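PDB 4WD2: aromatic-amino-acid transaminase TyrB from Burkholderia cenocepacia K56-2Valvano, which probably catalyses the pyridoxal-phosphate-dependent transfer of amino groups between aromatic amino acids and 2-oxo acids. Local coordinates for residues 22-26 / 38-42; 222-227 / 353-357; 325-330 / 385-390; 369-375 / 399-403. Residues are numbered along the deposited sequence.

In the fold
From the N terminus, contact 1 comes first: the 38-42 segment returns to helix 20-30, closing a short loop of 11 residues. Contact 2 then makes a long closure, joining the 222-227 turn after strand 215-220 of the large sheet to 353-357. Contact 3 crosses it, because 325-330 lies inside that loop and 385-390 beyond it; the two touch directly, M355 O lying 2.7 Å from V385 N. Contact 4 in turn crosses contact 3, joining helices 363-371 and 393-405 at the periphery. Contact 1 touches all three others: G42 meets F356, L39 packs on G387 and V375, and L24 on R370.

Contact 1. Residues 22-26 / 38-42; sequences LTLNE and NLSIG
N25 lays its carboxamide over the loop side chains of N38, S40 and I41 from its place on a regular helical turn, 22-26, where E26 N bonds to L22 O at 2.9 Å. The facing segment 38-42 is extended at N38 (phi/psi -106/118), then bends through L39 and S40. The closest CA pair is N25 and S40, 7.9 Å apart, so side chains bridge the gap. N25 has chi1 near -89° and its CA-to-CB bond points sideways, yet its end reaches across: N38 ND2 donates to N25 OD1 at 2.9 Å, and N25 ND2 makes a weak bond to S40 OG at 3.2 Å. The same amide nitrogen also bonds to I21 O in its own helix.

N38, chi1 t, uses its other amide atom locally. Its OD1 accepts from S40 N at 3.1 Å, which defines an Asx turn, and from S40 OG at 2.6 Å, with S40 in rotamer p. One asparagine thus shapes the loop and holds the helix. Carbon contacts flank this network: L24 CD2 (chi1 t, chi2 p) lies 3.8 Å from S40 CB, while the I41 methyl CD1 packs 3.4 Å from the amide oxygen N25 OD1. The contact lies near the surface, where helix 20-30 rests against the end of strand 37-38, and Y376 of the parallel partner strand 375-376 packs against both L24 and N38.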
loop_
_atom_site.group_PDB
_atom_site.type_symbol
_atom_site.label_atom_id
_atom_site.label_comp_id
_atom_site.label_asym_id
_atom_site.label_seq_id
_atom_site.Cartn_x
_atom_site.Cartn_y
_atom_site.Cartn_z
ATOM N N LEU A 22 -14.315 -17.352 6.127
ATOM C CA LEU A 22 -13.333 -17.911 7.050
ATOM C C LEU A 22 -13.963 -19.025 7.880
ATOM O O LEU A 22 -13.379 -20.097 8.046
ATOM C CB LEU A 22 -12.765 -16.824 7.970
ATOM N N THR A 23 -15.160 -18.756 8.393
ATOM C CA THR A 23 -15.929 -19.746 9.136
ATOM C C THR A 23 -16.217 -20.965 8.266
ATOM O O THR A 23 -16.123 -22.112 8.717
ATOM C CB THR A 23 -17.263 -19.153 9.647
ATOM O OG1 THR A 23 -16.997 -18.093 10.576
ATOM C CG2 THR A 23 -18.106 -20.220 10.332
ATOM N N LEU A 24 -16.563 -20.705 7.009
ATOM C CA LEU A 24 -16.880 -21.771 6.070
ATOM C C LEU A 24 -15.662 -22.650 5.834
ATOM O O LEU A 24 -15.762 -23.877 5.812
ATOM C CB LEU A 24 -17.377 -21.191 4.743
ATOM C CG LEU A 24 -17.768 -22.190 3.650
ATOM C CD1 LEU A 24 -19.087 -22.876 3.989
ATOM C CD2 LEU A 24 -17.842 -21.498 2.301
ATOM N N ASN A 25 -14.506 -22.019 5.667
ATOM C CA ASN A 25 -13.292 -22.768 5.396
ATOM C C ASN A 25 -12.810 -23.525 6.627
ATOM O O ASN A 25 -12.170 -24.563 6.499
ATOM C CB ASN A 25 -12.202 -21.841 4.861
ATOM C CG ASN A 25 -12.249 -21.706 3.349
ATOM O OD1 ASN A 25 -11.490 -22.365 2.632
ATOM N ND2 ASN A 25 -13.151 -20.863 2.853
ATOM N N GLU A 26 -13.137 -23.020 7.813
ATOM C CA GLU A 26 -12.826 -23.727 9.054
ATOM C C GLU A 26 -13.650 -25.006 9.155
ATOM O O GLU A 26 -13.185 -26.022 9.675
ATOM C CB GLU A 26 -13.082 -22.838 10.274
ATOM N N ASN A 38 -13.504 -28.182 -2.083
ATOM C CA ASN A 38 -13.633 -26.762 -1.766
ATOM C C ASN A 38 -13.561 -25.913 -3.022
ATOM O O ASN A 38 -12.551 -25.917 -3.725
ATOM C CB ASN A 38 -12.546 -26.326 -0.775
ATOM C CG ASN A 38 -12.822 -24.969 -0.157
ATOM O OD1 ASN A 38 -13.873 -24.375 -0.380
ATOM N ND2 ASN A 38 -11.885 -24.484 0.648
ATOM N N LEU A 39 -14.640 -25.195 -3.312
ATOM C CA LEU A 39 -14.677 -24.311 -4.466
ATOM C C LEU A 39 -15.040 -22.907 -4.002
ATOM O O LEU A 39 -15.573 -22.106 -4.768
ATOM C CB LEU A 39 -15.681 -24.817 -5.513
ATOM C CG LEU A 39 -15.561 -26.274 -5.972
ATOM C CD1 LEU A 39 -16.763 -26.673 -6.797
ATOM C CD2 LEU A 39 -14.275 -26.519 -6.758
ATOM N N SER A 40 -14.747 -22.618 -2.738
ATOM C CA SER A 40 -15.112 -21.340 -2.139
ATOM C C SER A 40 -13.983 -20.314 -2.219
ATOM O O SER A 40 -14.232 -19.115 -2.116
ATOM C CB SER A 40 -15.526 -21.534 -0.679
ATOM O OG SER A 40 -14.407 -21.876 0.117
ATOM N N ILE A 41 -12.748 -20.773 -2.402
ATOM C CA ILE A 41 -11.610 -19.855 -2.473
ATOM C C ILE A 41 -11.412 -19.338 -3.904
ATOM O O ILE A 41 -11.131 -20.104 -4.831
ATOM C CB ILE A 41 -10.322 -20.521 -1.960
ATOM C CG1 ILE A 41 -10.549 -21.035 -0.535
ATOM C CG2 ILE A 41 -9.156 -19.534 -1.986
ATOM C CD1 ILE A 41 -9.488 -21.993 -0.037
ATOM N N GLY A 42 -11.568 -18.027 -4.069
ATOM C CA GLY A 42 -11.591 -17.415 -5.386
ATOM C C GLY A 42 -10.229 -17.022 -5.918
ATOM O O GLY A 42 -9.946 -15.839 -6.120
#

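Contact 2. Residues 222-227 / 353-357; sequences YQGFGA and RGMFT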
loop_
_atom_site.group_PDB
_atom_site.type_symbol
_atom_site.label_atom_id
_atom_site.label_comp_id
_atom_site.label_asym_id
_atom_site.label_seq_id
_atom_site.Cartn_x
_atom_site.Cartn_y
_atom_site.Cartn_z
ATOM N N TYR A 222 -8.682 -9.823 -14.340
ATOM C CA TYR A 222 -8.394 -11.139 -14.908
ATOM C C TYR A 222 -7.975 -11.120 -16.366
ATOM O O TYR A 222 -8.371 -12.012 -17.113
ATOM C CB TYR A 222 -9.622 -12.057 -14.768
ATOM C CG TYR A 222 -10.100 -12.159 -13.352
ATOM C CD1 TYR A 222 -9.519 -13.060 -12.473
ATOM C CD2 TYR A 222 -11.097 -11.320 -12.877
ATOM C CE1 TYR A 222 -9.927 -13.138 -11.167
ATOM C CE2 TYR A 222 -11.514 -11.390 -11.568
ATOM C CZ TYR A 222 -10.925 -12.303 -10.721
ATOM O OH TYR A 222 -11.333 -12.382 -9.418
ATOM N N GLN A 223 -7.194 -10.125 -16.784
ATOM C CA GLN A 223 -6.742 -10.088 -18.176
ATOM C C GLN A 223 -5.970 -11.361 -18.499
ATOM O O GLN A 223 -4.938 -11.640 -17.896
ATOM C CB GLN A 223 -5.871 -8.857 -18.462
ATOM C CG GLN A 223 -5.590 -8.646 -19.962
ATOM C CD GLN A 223 -4.616 -7.516 -20.246
ATOM O OE1 GLN A 223 -3.978 -6.978 -19.336
ATOM N NE2 GLN A 223 -4.493 -7.156 -21.522
ATOM N N GLY A 224 -6.496 -12.145 -19.427
ATOM C CA GLY A 224 -5.853 -13.375 -19.839
ATOM C C GLY A 224 -6.661 -14.616 -19.528
ATOM O O GLY A 224 -6.379 -15.684 -20.067
ATOM N N PHE A 225 -7.674 -14.475 -18.675
ATOM C CA PHE A 225 -8.480 -15.621 -18.243
ATOM C C PHE A 225 -9.802 -15.823 -18.981
ATOM O O PHE A 225 -10.521 -16.777 -18.699
ATOM C CB PHE A 225 -8.790 -15.510 -16.751
ATOM C CG PHE A 225 -7.631 -15.844 -15.866
ATOM C CD1 PHE A 225 -7.276 -17.163 -15.638
ATOM C CD2 PHE A 225 -6.908 -14.844 -15.258
ATOM C CE1 PHE A 225 -6.217 -17.470 -14.821
ATOM C CE2 PHE A 225 -5.848 -15.143 -14.435
ATOM C CZ PHE A 225 -5.501 -16.453 -14.213
ATOM N N GLY A 226 -10.142 -14.932 -19.903
ATOM C CA GLY A 226 -11.391 -15.065 -20.637
ATOM C C GLY A 226 -11.164 -15.578 -22.046
ATOM O O GLY A 226 -11.540 -16.706 -22.376
ATOM N N ALA A 227 -10.548 -14.739 -22.874
ATOM C CA ALA A 227 -10.266 -15.081 -24.263
ATOM C C ALA A 227 -8.871 -14.624 -24.688
ATOM O O ALA A 227 -8.623 -14.360 -25.865
ATOM C CB ALA A 227 -11.320 -14.470 -25.175
ATOM N N ARG A 353 -17.796 -16.973 -17.887
ATOM C CA ARG A 353 -16.363 -16.938 -18.183
ATOM C C ARG A 353 -15.500 -16.511 -16.999
ATOM O O ARG A 353 -15.968 -15.821 -16.092
ATOM C CB ARG A 353 -16.093 -15.997 -19.362
ATOM C CG ARG A 353 -16.610 -16.500 -20.696
ATOM C CD ARG A 353 -15.943 -15.759 -21.838
ATOM N NE ARG A 353 -15.973 -14.316 -21.627
ATOM C CZ ARG A 353 -15.347 -13.434 -22.400
ATOM N NH1 ARG A 353 -14.641 -13.851 -23.444
ATOM N NH2 ARG A 353 -15.429 -12.136 -22.130
ATOM N N GLY A 354 -14.234 -16.919 -17.026
ATOM C CA GLY A 354 -13.289 -16.549 -15.987
ATOM C C GLY A 354 -13.270 -17.567 -14.871
ATOM O O GLY A 354 -13.625 -18.720 -15.074
ATOM N N MET A 355 -12.879 -17.147 -13.674
ATOM C CA MET A 355 -12.737 -18.103 -12.584
ATOM C C MET A 355 -14.037 -18.418 -11.861
ATOM O O MET A 355 -14.086 -19.361 -11.078
ATOM C CB MET A 355 -11.712 -17.604 -11.573
ATOM C CG MET A 355 -10.292 -17.757 -12.059
ATOM S SD MET A 355 -9.147 -17.223 -10.804
ATOM C CE MET A 355 -7.950 -16.374 -11.826
ATOM N N PHE A 356 -15.089 -17.652 -12.113
ATOM C CA PHE A 356 -16.311 -17.843 -11.336
ATOM C C PHE A 356 -17.516 -18.196 -12.166
ATOM O O PHE A 356 -17.614 -17.835 -13.335
ATOM C CB PHE A 356 -16.621 -16.589 -10.526
ATOM C CG PHE A 356 -15.496 -16.164 -9.637
ATOM C CD1 PHE A 356 -15.200 -16.878 -8.490
ATOM C CD2 PHE A 356 -14.718 -15.063 -9.959
ATOM C CE1 PHE A 356 -14.153 -16.499 -7.671
ATOM C CE2 PHE A 356 -13.672 -14.681 -9.152
ATOM C CZ PHE A 356 -13.388 -15.400 -8.000
ATOM N N THR A 357 -18.439 -18.910 -11.537
ATOM C CA THR A 357 -19.742 -19.159 -12.123
ATOM C C THR A 357 -20.809 -18.987 -11.048
ATOM O O THR A 357 -20.625 -19.395 -9.894
ATOM C CB THR A 357 -19.814 -20.563 -12.780
ATOM O OG1 THR A 357 -19.777 -20.418 -14.207
ATOM C CG2 THR A 357 -21.101 -21.310 -12.396
#
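M355 is the plug of this contact, fitting between the face of F225 and the edge of Y222. Its methyl CE sits over one face of the F225 ring, 3.5 Å from the ring centroid and 15° off the normal, a CH-pi contact; CE to F225 CZ is 3.4 Å. The same methyl meets the edge of the other ring, with M355 CE to Y222 CD1 at 3.7 Å. The sulfur follows at Met-aromatic range, M355 SD lying 5.1 Å from the F225 centroid and 5.3 Å from that of Y222.

Both rings come from one type II beta turn, Y222 to F225, closed by F225 N to Y222 O at 3.0 Å, with G224 taking the positive phi. Across from it the backbones close in until G226 CA and G354 CA are 5.2 Å apart, without a hydrogen bond between the segments.

Y222 has a second job: its OH lies 3.3 Å from F356 CE2, at the edge of that ring, and hydrogen-bonds O3 of the cofactor-modified lysine at position 254. The methionine therefore packs beside a tyrosine that contacts the cofactor. R353 reaches past A227 CB, 3.8 Å from its NH1, to a salt bridge with D196. The contact joins the loop after strand 215-220 of the large sheet to the start of strand 356-358, with helix 309-338 packing on F225 and M355 through I326.

Contact 3. Residues 325-330 / 385-390; sequences RIARMR and VAGLND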
loop_
_atom_site.group_PDB
_atom_site.type_symbol
_atom_site.label_atom_id
_atom_site.label_comp_id
_atom_site.label_asym_id
_atom_site.label_seq_id
_atom_site.Cartn_x
_atom_site.Cartn_y
_atom_site.Cartn_z
ATOM N N ARG A 325 -7.348 -24.443 -19.349
ATOM C CA ARG A 325 -7.678 -25.428 -18.317
ATOM C C ARG A 325 -9.033 -25.118 -17.682
ATOM O O ARG A 325 -9.835 -26.018 -17.468
ATOM C CB ARG A 325 -6.598 -25.496 -17.231
ATOM C CG ARG A 325 -6.624 -26.817 -16.438
ATOM C CD ARG A 325 -5.788 -26.763 -15.159
ATOM N NE ARG A 325 -6.412 -25.926 -14.140
ATOM C CZ ARG A 325 -7.395 -26.325 -13.339
ATOM N NH1 ARG A 325 -7.898 -25.485 -12.444
ATOM N NH2 ARG A 325 -7.875 -27.564 -13.434
ATOM N N ILE A 326 -9.288 -23.846 -17.386
ATOM C CA ILE A 326 -10.594 -23.435 -16.876
ATOM C C ILE A 326 -11.698 -23.784 -17.886
ATOM O O ILE A 326 -12.744 -24.319 -17.508
ATOM C CB ILE A 326 -10.636 -21.917 -16.557
ATOM C CG1 ILE A 326 -9.701 -21.590 -15.387
ATOM C CG2 ILE A 326 -12.058 -21.470 -16.219
ATOM C CD1 ILE A 326 -9.628 -20.120 -15.051
ATOM N N ALA A 327 -11.462 -23.498 -19.165
ATOM C CA ALA A 327 -12.458 -23.792 -20.191
ATOM C C ALA A 327 -12.726 -25.292 -20.283
ATOM O O ALA A 327 -13.862 -25.720 -20.478
ATOM C CB ALA A 327 -12.016 -23.238 -21.532
ATOM N N ARG A 328 -11.680 -26.094 -20.115
ATOM C CA ARG A 328 -11.824 -27.546 -20.097
ATOM C C ARG A 328 -12.674 -27.997 -18.913
ATOM O O ARG A 328 -13.512 -28.889 -19.034
ATOM C CB ARG A 328 -10.460 -28.229 -20.047
ATOM C CG ARG A 328 -10.552 -29.740 -20.065
ATOM C CD ARG A 328 -9.194 -30.412 -20.147
ATOM N NE ARG A 328 -9.340 -31.861 -20.064
ATOM C CZ ARG A 328 -9.166 -32.567 -18.951
ATOM N NH1 ARG A 328 -8.821 -31.959 -17.830
ATOM N NH2 ARG A 328 -9.330 -33.881 -18.963
ATOM N N MET A 329 -12.470 -27.367 -17.761
ATOM C CA MET A 329 -13.259 -27.713 -16.578
ATOM C C MET A 329 -14.716 -27.295 -16.753
ATOM O O MET A 329 -15.627 -27.991 -16.303
ATOM C CB MET A 329 -12.671 -27.070 -15.317
ATOM C CG MET A 329 -11.335 -27.670 -14.880
ATOM S SD MET A 329 -11.428 -29.429 -14.478
ATOM C CE MET A 329 -10.874 -30.202 -16.005
ATOM N N ARG A 330 -14.941 -26.159 -17.403
ATOM C CA ARG A 330 -16.305 -25.724 -17.683
ATOM C C ARG A 330 -17.019 -26.766 -18.541
ATOM O O ARG A 330 -18.149 -27.151 -18.252
ATOM C CB ARG A 330 -16.313 -24.356 -18.371
ATOM C CG ARG A 330 -15.962 -23.197 -17.439
ATOM C CD ARG A 330 -16.135 -21.848 -18.131
ATOM N NE ARG A 330 -15.908 -20.736 -17.210
ATOM C CZ ARG A 330 -16.796 -20.323 -16.310
ATOM N NH1 ARG A 330 -17.973 -20.930 -16.209
ATOM N NH2 ARG A 330 -16.506 -19.311 -15.507
ATOM N N VAL A 385 -14.557 -21.947 -10.521
ATOM C CA VAL A 385 -14.290 -22.983 -11.512
ATOM C C VAL A 385 -12.823 -23.426 -11.488
ATOM O O VAL A 385 -12.513 -24.580 -11.781
ATOM C CB VAL A 385 -14.661 -22.494 -12.928
ATOM C CG1 VAL A 385 -14.576 -23.631 -13.936
ATOM C CG2 VAL A 385 -16.058 -21.894 -12.923
ATOM N N ALA A 386 -11.922 -22.517 -11.123
ATOM C CA ALA A 386 -10.497 -22.842 -11.064
ATOM C C ALA A 386 -10.190 -23.875 -9.973
ATOM O O ALA A 386 -9.124 -24.496 -9.976
ATOM C CB ALA A 386 -9.676 -21.579 -10.845
ATOM N N GLY A 387 -11.127 -24.066 -9.049
ATOM C CA GLY A 387 -10.976 -25.071 -8.006
ATOM C C GLY A 387 -11.228 -26.487 -8.495
ATOM O O GLY A 387 -10.984 -27.464 -7.778
ATOM N N LEU A 388 -11.721 -26.591 -9.729
ATOM C CA LEU A 388 -11.976 -27.873 -10.374
ATOM C C LEU A 388 -10.729 -28.435 -11.051
ATOM O O LEU A 388 -9.985 -27.711 -11.703
ATOM C CB LEU A 388 -13.095 -27.731 -11.410
ATOM C CG LEU A 388 -14.483 -27.358 -10.887
ATOM C CD1 LEU A 388 -15.401 -26.981 -12.035
ATOM C CD2 LEU A 388 -15.064 -28.520 -10.105
ATOM N N ASN A 389 -10.517 -29.736 -10.899
ATOM C CA ASN A 389 -9.462 -30.433 -11.615
ATOM C C ASN A 389 -9.923 -31.854 -11.887
ATOM O O ASN A 389 -11.049 -32.211 -11.543
ATOM C CB ASN A 389 -8.149 -30.412 -10.827
ATOM C CG ASN A 389 -8.330 -30.835 -9.380
ATOM O OD1 ASN A 389 -8.751 -31.954 -9.106
ATOM N ND2 ASN A 389 -8.007 -29.946 -8.448
ATOM N N ASP A 390 -9.069 -32.670 -12.497
ATOM C CA ASP A 390 -9.467 -34.034 -12.835
ATOM C C ASP A 390 -9.788 -34.858 -11.593
ATOM O O ASP A 390 -10.544 -35.820 -11.666
ATOM C CB ASP A 390 -8.379 -34.726 -13.655
ATOM C CG ASP A 390 -8.376 -34.285 -15.100
ATOM O OD1 ASP A 390 -9.455 -33.920 -15.614
ATOM O OD2 ASP A 390 -7.296 -34.300 -15.720
#
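R325 reaches from its helix to the loop backbone: NH2 donates to L388 O at 2.7 Å, and NH1 adds a weak bond to that oxygen at 3.1 Å. The same guanidinium is held by Y44, whose OH accepts from NE. At the exposed margin, R328 forms a salt bridge with D390, NH1 to OD1 being 3.0 Å. Between these arginines, M329 lies along the loop, its CG 3.5 Å from L388 O and its SD 3.6 Å from N389 CA.

Here the long helix 309-338 of this class I/II aminotransferase fold packs on the connection between strand 382-384 and helix 393-405, which starts as a 3-10 turn at 385-387, with L388 N bonded to V385 O at 3.0 Å. V385 is buried against the helix, its CG1 4.0 Å from I326 CG2 and 4.2 Å from M329 CB. Its CG2 sits over a face of the R330 guanidinium, 3.7 Å from NH2; that arginine bonds to T357 OG1 and to the carbonyls of F356 and G354.

Contact 4. Residues 369-375 / 399-403; sequences LREVHGV and AIGKV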
loop_
_atom_site.group_PDB
_atom_site.type_symbol
_atom_site.label_atom_id
_atom_site.label_comp_id
_atom_site.label_asym_id
_atom_site.label_seq_id
_atom_site.Cartn_x
_atom_site.Cartn_y
_atom_site.Cartn_z
ATOM N N LEU A 369 -25.593 -29.219 -0.864
ATOM C CA LEU A 369 -24.337 -29.506 -1.550
ATOM C C LEU A 369 -23.196 -29.725 -0.556
ATOM O O LEU A 369 -22.394 -30.646 -0.709
ATOM C CB LEU A 369 -23.995 -28.364 -2.509
ATOM C CG LEU A 369 -22.985 -28.608 -3.628
ATOM C CD1 LEU A 369 -23.402 -29.819 -4.456
ATOM C CD2 LEU A 369 -22.874 -27.355 -4.499
ATOM N N ARG A 370 -23.140 -28.874 0.466
ATOM C CA ARG A 370 -22.114 -28.966 1.502
ATOM C C ARG A 370 -22.353 -30.146 2.439
ATOM O O ARG A 370 -21.510 -31.032 2.575
ATOM C CB ARG A 370 -22.062 -27.665 2.312
ATOM C CG ARG A 370 -21.056 -27.681 3.458
ATOM C CD ARG A 370 -21.110 -26.402 4.289
ATOM N NE ARG A 370 -22.375 -26.250 5.005
ATOM C CZ ARG A 370 -23.349 -25.420 4.636
ATOM N NH1 ARG A 370 -23.197 -24.658 3.560
ATOM N NH2 ARG A 370 -24.471 -25.346 5.347
ATOM N N GLU A 371 -23.513 -30.153 3.084
ATOM C CA GLU A 371 -23.784 -31.100 4.154
ATOM C C GLU A 371 -23.920 -32.527 3.644
ATOM O O GLU A 371 -23.409 -33.464 4.256
ATOM C CB GLU A 371 -25.048 -30.691 4.915
ATOM C CG GLU A 371 -24.957 -29.325 5.601
ATOM C CD GLU A 371 -23.894 -29.270 6.694
ATOM O OE1 GLU A 371 -23.690 -30.281 7.400
ATOM O OE2 GLU A 371 -23.254 -28.210 6.844
ATOM N N VAL A 372 -24.597 -32.698 2.517
ATOM C CA VAL A 372 -24.818 -34.040 1.978
ATOM C C VAL A 372 -23.669 -34.496 1.080
ATOM O O VAL A 372 -23.217 -35.630 1.181
ATOM C CB VAL A 372 -26.141 -34.120 1.184
ATOM C CG1 VAL A 372 -26.388 -35.542 0.692
ATOM C CG2 VAL A 372 -27.296 -33.664 2.053
ATOM N N HIS A 373 -23.175 -33.613 0.218
ATOM C CA HIS A 373 -22.239 -34.047 -0.817
ATOM C C HIS A 373 -20.806 -33.571 -0.591
ATOM O O HIS A 373 -19.929 -33.836 -1.412
ATOM C CB HIS A 373 -22.737 -33.584 -2.187
ATOM C CG HIS A 373 -24.115 -34.068 -2.513
ATOM N ND1 HIS A 373 -24.362 -35.324 -3.024
ATOM C CD2 HIS A 373 -25.324 -33.471 -2.382
ATOM C CE1 HIS A 373 -25.662 -35.478 -3.198
ATOM N NE2 HIS A 373 -26.267 -34.367 -2.817
ATOM N N GLY A 374 -20.566 -32.886 0.523
ATOM C CA GLY A 374 -19.236 -32.405 0.858
ATOM C C GLY A 374 -18.593 -31.476 -0.163
ATOM O O GLY A 374 -17.371 -31.391 -0.247
ATOM N N VAL A 375 -19.412 -30.783 -0.950
ATOM C CA VAL A 375 -18.904 -29.833 -1.936
ATOM C C VAL A 375 -19.235 -28.412 -1.484
ATOM O O VAL A 375 -20.400 -28.088 -1.233
ATOM C CB VAL A 375 -19.489 -30.098 -3.340
ATOM C CG1 VAL A 375 -19.191 -28.935 -4.289
ATOM C CG2 VAL A 375 -18.938 -31.403 -3.908
ATOM N N ALA A 399 -22.555 -34.369 -7.714
ATOM C CA ALA A 399 -23.167 -33.690 -6.578
ATOM C C ALA A 399 -24.211 -32.654 -7.013
ATOM O O ALA A 399 -25.369 -32.721 -6.610
ATOM C CB ALA A 399 -22.077 -33.027 -5.715
ATOM N N ILE A 400 -23.794 -31.699 -7.838
ATOM C CA ILE A 400 -24.678 -30.633 -8.300
ATOM C C ILE A 400 -25.834 -31.186 -9.140
ATOM O O ILE A 400 -26.977 -30.739 -9.009
ATOM C CB ILE A 400 -23.891 -29.577 -9.110
ATOM C CG1 ILE A 400 -22.909 -28.843 -8.197
ATOM C CG2 ILE A 400 -24.825 -28.573 -9.769
ATOM C CD1 ILE A 400 -22.127 -27.767 -8.908
ATOM N N GLY A 401 -25.537 -32.171 -9.986
ATOM C CA GLY A 401 -26.561 -32.834 -10.775
ATOM C C GLY A 401 -27.647 -33.448 -9.909
ATOM O O GLY A 401 -28.832 -33.283 -10.184
ATOM N N LYS A 402 -27.243 -34.154 -8.855
ATOM C CA LYS A 402 -28.201 -34.758 -7.929
ATOM C C LYS A 402 -29.017 -33.701 -7.191
ATOM O O LYS A 402 -30.228 -33.842 -7.048
ATOM C CB LYS A 402 -27.485 -35.656 -6.920
ATOM C CG LYS A 402 -26.990 -36.966 -7.503
ATOM C CD LYS A 402 -26.220 -37.761 -6.472
ATOM C CE LYS A 402 -25.674 -39.050 -7.057
ATOM N NZ LYS A 402 -24.627 -39.645 -6.177
ATOM N N VAL A 403 -28.357 -32.642 -6.727
ATOM C CA VAL A 403 -29.056 -31.588 -5.994
ATOM C C VAL A 403 -30.065 -30.866 -6.895
ATOM O O VAL A 403 -31.212 -30.644 -6.498
ATOM C CB VAL A 403 -28.067 -30.565 -5.384
ATOM C CG1 VAL A 403 -28.816 -29.389 -4.787
ATOM C CG2 VAL A 403 -27.211 -31.235 -4.316
#
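This is mostly apolar side-chain packing: the C-terminal part of helix 363-371 and the bend after it lie on helix 393-405, the centre of the contact lying about 28 Å from the centre of the chain. No hydrogen bond crosses between the segments. H373, L369 and V375 all close on the small A399. H373 CB comes to 3.6 Å from A399 CB, L369 CD1 to 3.7 Å and V375 CG2 to 4.0 Å, while A399 CA lies over one face of the imidazole. One helical turn on, V403 CG2 meets H373 CD2 at 3.5 Å and L369 CD1 at 4.1 Å.

The bend brings these side chains together: G374 leaves the helix with positive phi (58°), and V375 N bonds back to L369 O at 3.0 Å. K402 CD lies 4.0 Å from H373 CE1 at the exposed side, with its amine in a salt bridge to D398. From V375 the chain enters strand 375-376, which runs parallel to strand 37-38, and G374 shares a backbone hydrogen bond with V37 beside it.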